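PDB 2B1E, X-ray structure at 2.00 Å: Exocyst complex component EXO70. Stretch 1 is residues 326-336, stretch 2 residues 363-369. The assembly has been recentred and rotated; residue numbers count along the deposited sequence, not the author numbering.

Stretch 1, residues 326-336: YKNGCLGAMDN
Stretch 2, residues 363-369: DHNVLLS

Two helical segments of one chain meet here nearly at right angles. The first is helical through Lys327-Ala333 (phi/psi near -55/-52 for Lys327-Leu331), with Tyr326 as its N-cap, followed by Met334 (-66/-10) and Asp335 (-71/122). The second begins after its N-cap, Asp363, with His364 at -65/-23 and Asn365-Ser369 near -65/-40, and continues beyond Ser369. Their axes approach to 8.8 Å with 100° between their N-to-C directions. The register is set by Met334 and His364, whose CA atoms lie 5.2 Å apart. No hydrogen bond joins the stretches; packing of shapes holds them, burying 479 Å² in all.

Met334 is the principal bump, with the largest covered area. Its CA-to-CB bond points toward the second helix, and chi1 -70° (m), chi2 -58° (m) and chi3 96° fold the flexible chain against the first turn of that helix. CB of Met334 lies 3.6 Å from CB of His364. CG of Met334 is 3.5 Å from the backbone O of His364. CG of Met334 is also 3.9 Å from CB of Leu368. SD of Met334 reaches 3.5 Å from CG of Leu367. An unbranched thioether suits this place because it can bend along the groove between His364, Leu367 and Leu368. Leu367 (t, p) points toward the first stretch, its CD2 only 2.9 Å from O of Met334, inside normal van der Waals separation.

Leu368, also t, p and pointing toward the first stretch, packs both methyls on Cys330: CD1 of Leu368 lies 3.7 Å and CD2 of Leu368 3.8 Å from CB of Cys330, while CD2 of Leu368 also meets CD2 of Leu331 at 3.8 Å. The small Cys330 (m) lets both methyls approach its CB in a buried position. Leu331 (m, t) starts sideways, but its end swings nearer, CD2 lying 3.8 Å from CB of His364 and 3.9 Å from ND2 of Asn365.

His364 (chi1 -53°, m; chi2 179°) lays its ring beside Met334 and Asp335. A flat ring suits the place because Met334 C and Asp335 N sit over one face; NE2 of His364 is 3.8 Å from CA of Asp335. ND1 of His364 comes within 2.7 Å of O of Leu331, but the angle is too poor for a hydrogen bond; that oxygen instead accepts from N of Met334 at 2.8 Å. CA of Gly332 is 4.0 Å from ND1 of His364.

At the periphery, Asn365 (m) points its CB away, but its end comes nearer; extended Lys327 (t, t, t, p) brings NZ to 4.2 Å from ND2 of Asn365, a loose polar margin.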

# COMPACT_ATOMS: atom_id res chain seq x y z
N TYR A 326 6.17 4.88 -2.15
CA TYR A 326 5.59 3.94 -1.20
C TYR A 326 5.85 2.53 -1.72
O TYR A 326 4.92 1.75 -1.92
CB TYR A 326 4.08 4.17 -1.08
CG TYR A 326 3.69 5.40 -0.29
CD1 TYR A 326 3.22 5.29 1.02
CD2 TYR A 326 3.76 6.67 -0.86
CE1 TYR A 326 2.84 6.42 1.75
CE2 TYR A 326 3.38 7.80 -0.14
CZ TYR A 326 2.92 7.67 1.16
OH TYR A 326 2.54 8.79 1.87
N LYS A 327 7.12 2.22 -1.93
CA LYS A 327 7.51 0.90 -2.43
C LYS A 327 6.89 -0.22 -1.60
O LYS A 327 6.21 -1.10 -2.14
CB LYS A 327 9.03 0.76 -2.44
CG LYS A 327 9.51 -0.63 -2.79
CD LYS A 327 11.03 -0.73 -2.78
CE LYS A 327 11.47 -2.19 -2.81
NZ LYS A 327 10.85 -2.93 -3.95
N ASN A 328 7.11 -0.18 -0.29
CA ASN A 328 6.59 -1.20 0.61
C ASN A 328 5.08 -1.39 0.49
O ASN A 328 4.59 -2.51 0.34
CB ASN A 328 6.97 -0.87 2.05
CG ASN A 328 8.48 -0.85 2.26
OD1 ASN A 328 9.17 -1.82 1.98
ND2 ASN A 328 8.99 0.27 2.77
N GLY A 329 4.34 -0.29 0.57
CA GLY A 329 2.89 -0.37 0.46
C GLY A 329 2.42 -1.01 -0.84
O GLY A 329 1.65 -1.97 -0.82
N CYS A 330 2.90 -0.48 -1.96
CA CYS A 330 2.53 -1.02 -3.27
C CYS A 330 2.77 -2.52 -3.34
O CYS A 330 1.89 -3.29 -3.71
CB CYS A 330 3.32 -0.32 -4.38
SG CYS A 330 2.93 1.43 -4.62
N LEU A 331 3.99 -2.93 -2.99
CA LEU A 331 4.35 -4.34 -3.01
C LEU A 331 3.38 -5.17 -2.18
O LEU A 331 2.81 -6.15 -2.67
CB LEU A 331 5.77 -4.53 -2.48
CG LEU A 331 6.89 -4.07 -3.41
CD1 LEU A 331 8.19 -3.96 -2.63
CD2 LEU A 331 7.03 -5.06 -4.56
N GLY A 332 3.19 -4.76 -0.93
CA GLY A 332 2.28 -5.48 -0.06
C GLY A 332 0.90 -5.56 -0.68
O GLY A 332 0.22 -6.58 -0.59
N ALA A 333 0.49 -4.47 -1.31
CA ALA A 333 -0.81 -4.38 -1.95
C ALA A 333 -0.96 -5.40 -3.07
O ALA A 333 -2.08 -5.78 -3.42
CB ALA A 333 -1.03 -2.97 -2.49
N MET A 334 0.16 -5.85 -3.64
CA MET A 334 0.12 -6.81 -4.73
C MET A 334 -0.42 -8.19 -4.37
O MET A 334 -0.67 -9.01 -5.25
CB MET A 334 1.52 -6.96 -5.35
CG MET A 334 1.99 -5.75 -6.14
SD MET A 334 0.87 -5.30 -7.49
CE MET A 334 -0.11 -4.03 -6.69
N ASP A 335 -0.62 -8.45 -3.08
CA ASP A 335 -1.15 -9.75 -2.66
C ASP A 335 -2.62 -9.89 -3.05
O ASP A 335 -3.46 -9.10 -2.63
CB ASP A 335 -0.99 -9.94 -1.15
CG ASP A 335 -1.47 -11.31 -0.68
OD1 ASP A 335 -2.68 -11.59 -0.81
OD2 ASP A 335 -0.64 -12.11 -0.20
N ASN A 336 -2.92 -10.92 -3.84
CA ASN A 336 -4.27 -11.18 -4.31
C ASN A 336 -4.92 -9.94 -4.91
O ASN A 336 -5.87 -9.38 -4.36
CB ASN A 336 -5.14 -11.75 -3.18
CG ASN A 336 -4.88 -13.22 -2.94
OD1 ASN A 336 -5.04 -14.05 -3.84
ND2 ASN A 336 -4.48 -13.56 -1.71
N ASP A 363 4.93 -13.34 -7.36
CA ASP A 363 5.62 -12.41 -6.47
C ASP A 363 5.22 -10.97 -6.75
O ASP A 363 4.89 -10.61 -7.88
CB ASP A 363 7.14 -12.58 -6.56
CG ASP A 363 7.68 -12.30 -7.93
OD1 ASP A 363 7.22 -12.94 -8.90
OD2 ASP A 363 8.57 -11.43 -8.05
N HIS A 364 5.26 -10.15 -5.71
CA HIS A 364 4.86 -8.75 -5.79
C HIS A 364 5.69 -7.83 -6.67
O HIS A 364 5.20 -6.79 -7.10
CB HIS A 364 4.79 -8.18 -4.37
CG HIS A 364 3.93 -8.97 -3.44
ND1 HIS A 364 3.75 -8.64 -2.11
CD2 HIS A 364 3.19 -10.09 -3.64
CE1 HIS A 364 2.94 -9.51 -1.54
NE2 HIS A 364 2.59 -10.40 -2.45
N ASN A 365 6.94 -8.19 -6.93
CA ASN A 365 7.80 -7.36 -7.75
C ASN A 365 7.42 -7.42 -9.22
O ASN A 365 7.39 -6.40 -9.91
CB ASN A 365 9.26 -7.77 -7.58
CG ASN A 365 9.69 -7.77 -6.13
OD1 ASN A 365 9.42 -8.72 -5.40
ND2 ASN A 365 10.35 -6.70 -5.71
N VAL A 366 7.12 -8.62 -9.70
CA VAL A 366 6.72 -8.81 -11.09
C VAL A 366 5.35 -8.17 -11.30
O VAL A 366 5.11 -7.49 -12.29
CB VAL A 366 6.62 -10.31 -11.44
CG1 VAL A 366 6.11 -10.49 -12.86
CG2 VAL A 366 7.98 -10.97 -11.28
N LEU A 367 4.46 -8.39 -10.34
CA LEU A 367 3.11 -7.86 -10.40
C LEU A 367 3.12 -6.33 -10.43
O LEU A 367 2.47 -5.71 -11.27
CB LEU A 367 2.31 -8.35 -9.20
CG LEU A 367 0.80 -8.25 -9.32
CD1 LEU A 367 0.33 -9.01 -10.55
CD2 LEU A 367 0.17 -8.83 -8.06
N LEU A 368 3.87 -5.73 -9.51
CA LEU A 368 3.96 -4.27 -9.42
C LEU A 368 4.62 -3.67 -10.66
O LEU A 368 4.26 -2.57 -11.09
CB LEU A 368 4.74 -3.86 -8.17
CG LEU A 368 4.88 -2.36 -7.92
CD1 LEU A 368 3.50 -1.74 -7.78
CD2 LEU A 368 5.71 -2.12 -6.66
N SER A 369 5.60 -4.37 -11.22
CA SER A 369 6.28 -3.88 -12.42
C SER A 369 5.27 -3.86 -13.56
O SER A 369 5.24 -2.91 -14.34
CB SER A 369 7.45 -4.78 -12.81
OG SER A 369 8.02 -4.35 -14.05